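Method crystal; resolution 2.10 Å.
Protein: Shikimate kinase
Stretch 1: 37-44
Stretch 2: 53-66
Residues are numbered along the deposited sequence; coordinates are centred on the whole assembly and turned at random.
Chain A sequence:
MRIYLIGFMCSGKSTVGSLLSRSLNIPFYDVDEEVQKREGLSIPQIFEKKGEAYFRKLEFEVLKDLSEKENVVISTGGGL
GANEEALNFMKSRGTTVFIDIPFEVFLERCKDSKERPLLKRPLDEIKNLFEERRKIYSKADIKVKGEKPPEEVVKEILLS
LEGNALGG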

# COMPACT_ATOMS: atom_id res chain seq x y z
N LYS A 37 1.24 6.84 14.59
CA LYS A 37 0.54 7.81 15.43
C LYS A 37 -0.11 7.14 16.65
O LYS A 37 -0.13 7.70 17.74
CB LYS A 37 -0.50 8.56 14.61
CG LYS A 37 0.10 9.35 13.45
CD LYS A 37 -0.87 10.37 12.85
CE LYS A 37 -2.15 9.73 12.33
NZ LYS A 37 -3.07 10.75 11.75
N ARG A 38 -0.64 5.93 16.46
CA ARG A 38 -1.26 5.21 17.57
C ARG A 38 -0.24 4.78 18.62
O ARG A 38 -0.46 4.96 19.82
CB ARG A 38 -2.00 3.97 17.07
CG ARG A 38 -2.56 3.13 18.21
CD ARG A 38 -3.38 1.95 17.72
NE ARG A 38 -4.53 2.37 16.92
CZ ARG A 38 -5.45 1.53 16.45
NH1 ARG A 38 -5.35 0.23 16.70
NH2 ARG A 38 -6.46 1.99 15.72
N GLU A 39 0.88 4.20 18.18
CA GLU A 39 1.93 3.74 19.09
C GLU A 39 2.79 4.90 19.58
O GLU A 39 3.48 4.78 20.59
CB GLU A 39 2.83 2.73 18.38
CG GLU A 39 2.12 1.51 17.84
CD GLU A 39 1.55 0.62 18.92
OE1 GLU A 39 2.33 0.14 19.77
OE2 GLU A 39 0.31 0.40 18.92
N GLY A 40 2.75 6.01 18.86
CA GLY A 40 3.55 7.16 19.24
C GLY A 40 5.01 6.88 18.95
O GLY A 40 5.90 7.63 19.36
N LEU A 41 5.26 5.78 18.24
CA LEU A 41 6.61 5.38 17.89
C LEU A 41 6.75 5.20 16.39
O LEU A 41 5.78 4.84 15.71
CB LEU A 41 6.97 4.07 18.59
CG LEU A 41 6.91 4.07 20.12
CD1 LEU A 41 7.12 2.66 20.64
CD2 LEU A 41 7.98 5.00 20.67
N SER A 42 7.95 5.44 15.88
CA SER A 42 8.22 5.28 14.46
C SER A 42 8.21 3.78 14.20
O SER A 42 8.35 2.99 15.13
CB SER A 42 9.59 5.85 14.10
OG SER A 42 10.63 5.11 14.73
N ILE A 43 8.05 3.39 12.94
CA ILE A 43 8.04 1.98 12.61
C ILE A 43 9.32 1.33 13.12
O ILE A 43 9.26 0.36 13.87
CB ILE A 43 7.89 1.76 11.09
CG1 ILE A 43 6.57 2.34 10.61
CG2 ILE A 43 7.94 0.28 10.78
CD1 ILE A 43 6.27 2.08 9.16
N PRO A 44 10.49 1.87 12.73
CA PRO A 44 11.74 1.27 13.20
C PRO A 44 11.69 1.11 14.72
O PRO A 44 11.93 0.03 15.25
CB PRO A 44 12.79 2.29 12.76
CG PRO A 44 12.23 2.76 11.46
CD PRO A 44 10.77 2.98 11.80
N ALA A 53 6.46 -9.16 15.01
CA ALA A 53 5.20 -9.89 15.01
C ALA A 53 4.14 -8.94 15.56
O ALA A 53 3.01 -8.90 15.07
CB ALA A 53 5.31 -11.12 15.89
N TYR A 54 4.53 -8.17 16.57
CA TYR A 54 3.63 -7.21 17.20
C TYR A 54 3.26 -6.10 16.22
O TYR A 54 2.16 -5.53 16.31
CB TYR A 54 4.31 -6.62 18.45
CG TYR A 54 3.58 -5.46 19.09
CD1 TYR A 54 3.78 -4.16 18.63
CD2 TYR A 54 2.71 -5.66 20.16
CE1 TYR A 54 3.14 -3.08 19.23
CE2 TYR A 54 2.07 -4.58 20.77
CZ TYR A 54 2.29 -3.30 20.30
OH TYR A 54 1.68 -2.22 20.90
N PHE A 55 4.16 -5.79 15.30
CA PHE A 55 3.91 -4.75 14.30
C PHE A 55 3.08 -5.31 13.15
O PHE A 55 2.16 -4.64 12.66
CB PHE A 55 5.24 -4.19 13.77
CG PHE A 55 5.09 -3.32 12.55
CD1 PHE A 55 5.17 -3.88 11.27
CD2 PHE A 55 4.84 -1.96 12.67
CE1 PHE A 55 5.00 -3.08 10.13
CE2 PHE A 55 4.67 -1.16 11.54
CZ PHE A 55 4.74 -1.72 10.27
N ARG A 56 3.40 -6.52 12.71
CA ARG A 56 2.68 -7.15 11.62
C ARG A 56 1.23 -7.40 12.02
O ARG A 56 0.33 -7.39 11.18
CB ARG A 56 3.33 -8.49 11.25
CG ARG A 56 4.62 -8.37 10.44
CD ARG A 56 5.22 -9.75 10.21
NE ARG A 56 6.22 -9.76 9.14
CZ ARG A 56 6.90 -10.84 8.76
NH1 ARG A 56 6.68 -12.01 9.36
NH2 ARG A 56 7.78 -10.77 7.78
N LYS A 57 1.00 -7.64 13.31
CA LYS A 57 -0.35 -7.88 13.79
C LYS A 57 -1.04 -6.55 14.05
O LYS A 57 -2.25 -6.42 13.87
CB LYS A 57 -0.32 -8.73 15.07
CG LYS A 57 -1.69 -9.22 15.53
CD LYS A 57 -1.58 -10.32 16.59
CE LYS A 57 -1.18 -11.67 16.00
NZ LYS A 57 -2.24 -12.27 15.15
N LEU A 58 -0.26 -5.55 14.44
CA LEU A 58 -0.78 -4.22 14.72
C LEU A 58 -1.34 -3.56 13.45
O LEU A 58 -2.46 -3.03 13.45
CB LEU A 58 0.32 -3.34 15.30
CG LEU A 58 -0.06 -2.21 16.26
CD1 LEU A 58 1.11 -1.25 16.36
CD2 LEU A 58 -1.30 -1.47 15.77
N GLU A 59 -0.57 -3.59 12.36
CA GLU A 59 -1.02 -2.96 11.13
C GLU A 59 -2.27 -3.65 10.58
O GLU A 59 -3.12 -3.01 9.96
CB GLU A 59 0.11 -2.93 10.09
CG GLU A 59 0.53 -4.28 9.53
CD GLU A 59 1.75 -4.17 8.61
OE1 GLU A 59 2.13 -5.21 8.03
OE2 GLU A 59 2.31 -3.06 8.48
N PHE A 60 -2.40 -4.95 10.83
CA PHE A 60 -3.59 -5.63 10.35
C PHE A 60 -4.78 -5.17 11.20
O PHE A 60 -5.88 -4.95 10.68
CB PHE A 60 -3.43 -7.15 10.43
CG PHE A 60 -4.45 -7.91 9.64
CD1 PHE A 60 -5.38 -7.24 8.84
CD2 PHE A 60 -4.50 -9.30 9.70
CE1 PHE A 60 -6.33 -7.94 8.12
CE2 PHE A 60 -5.45 -10.00 8.97
CZ PHE A 60 -6.37 -9.32 8.18
N GLU A 61 -4.55 -5.01 12.50
CA GLU A 61 -5.60 -4.55 13.40
C GLU A 61 -6.04 -3.16 12.95
O GLU A 61 -7.24 -2.87 12.87
CB GLU A 61 -5.08 -4.45 14.84
CG GLU A 61 -6.01 -3.67 15.77
CD GLU A 61 -5.40 -3.36 17.13
OE1 GLU A 61 -6.03 -2.61 17.90
OE2 GLU A 61 -4.30 -3.88 17.43
N VAL A 62 -5.07 -2.31 12.68
CA VAL A 62 -5.34 -0.95 12.24
C VAL A 62 -6.13 -0.95 10.94
O VAL A 62 -7.01 -0.12 10.73
CB VAL A 62 -4.03 -0.15 12.06
CG1 VAL A 62 -4.33 1.23 11.52
CG2 VAL A 62 -3.31 -0.04 13.40
N LEU A 63 -5.80 -1.90 10.06
CA LEU A 63 -6.48 -2.00 8.78
C LEU A 63 -7.96 -2.26 9.02
O LEU A 63 -8.81 -1.59 8.44
CB LEU A 63 -5.89 -3.13 7.94
CG LEU A 63 -6.61 -3.42 6.63
CD1 LEU A 63 -6.52 -2.20 5.72
CD2 LEU A 63 -5.98 -4.65 5.95
N LYS A 64 -8.25 -3.25 9.86
CA LYS A 64 -9.63 -3.59 10.16
C LYS A 64 -10.39 -2.42 10.78
O LYS A 64 -11.50 -2.10 10.36
CB LYS A 64 -9.70 -4.80 11.10
CG LYS A 64 -9.11 -6.08 10.55
CD LYS A 64 -9.83 -7.28 11.15
CE LYS A 64 -8.95 -8.52 11.21
NZ LYS A 64 -7.83 -8.34 12.19
N ASP A 65 -9.80 -1.77 11.78
CA ASP A 65 -10.43 -0.63 12.44
C ASP A 65 -10.78 0.48 11.43
O ASP A 65 -11.87 1.05 11.46
CB ASP A 65 -9.52 -0.07 13.53
CG ASP A 65 -9.35 -1.03 14.70
OD1 ASP A 65 -8.68 -0.66 15.69
OD2 ASP A 65 -9.88 -2.16 14.64
N LEU A 66 -9.84 0.78 10.54
CA LEU A 66 -10.04 1.79 9.50
C LEU A 66 -11.17 1.36 8.56
O LEU A 66 -11.92 2.20 8.03
CB LEU A 66 -8.74 1.98 8.71
CG LEU A 66 -7.70 3.03 9.13
CD1 LEU A 66 -7.50 3.06 10.63
CD2 LEU A 66 -6.38 2.74 8.43

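Residues 53-66 form one continuous helix, held by i to i-4 backbone hydrogen bonds such as Val62 N to Leu58 O at 2.8 Å. Residues 37-44 lie alongside as the end of one helix, a turn through Gly40, whose positive phi suits glycine, and the start of another helix at Ile43, with Ser42 as its N-cap. The two stretches run in opposite senses: the CA atoms of Ile43 and Phe55 are 8.1 Å apart, those of Glu39 and Leu58 9.5 Å, and those of Arg38 and Val62 9.1 Å. Side chains therefore bridge the gap, burying 368 Å² in total.

Along the 53-66 helix, Tyr54 comes first. Its CA-to-CB bond points sideways, but chi1 near 180° (t) carries the ring across, and Tyr54 OH donates a short hydrogen bond of 2.7 Å to Glu39 OE1, which lies at the ring edge. Next, Phe55 points toward the other stretch and supplies the apolar contact, its CE2 lying 3.7 Å from Ile43 CG2. One turn on, Leu58 sits beneath the Glu39 carboxylate: Leu58 CD1 is 3.1 Å from Glu39 OE2, a close approach of methyl to oxygen with no hydrogen bond. Glu59 directs its CA-to-CB bond away and makes no contact with residues 37-44.

The remaining contacts converge on Arg38, whose extended chi1 and chi2 (both t) take its guanidinium out over the helix. Glu61 OE1 forms a salt bridge with Arg38 NH1 at 3.2 Å. Val62 CG2 covers one face of the guanidinium, 3.9 Å from Arg38 NH1, leaving the polar edge free for the acids. One turn after Glu61, Asp65 OD1 accepts a weak hydrogen bond from Arg38 NH2 at 3.5 Å, part of a second salt bridge. The i, i+4 spacing lets both carboxylates reach a single positive charge.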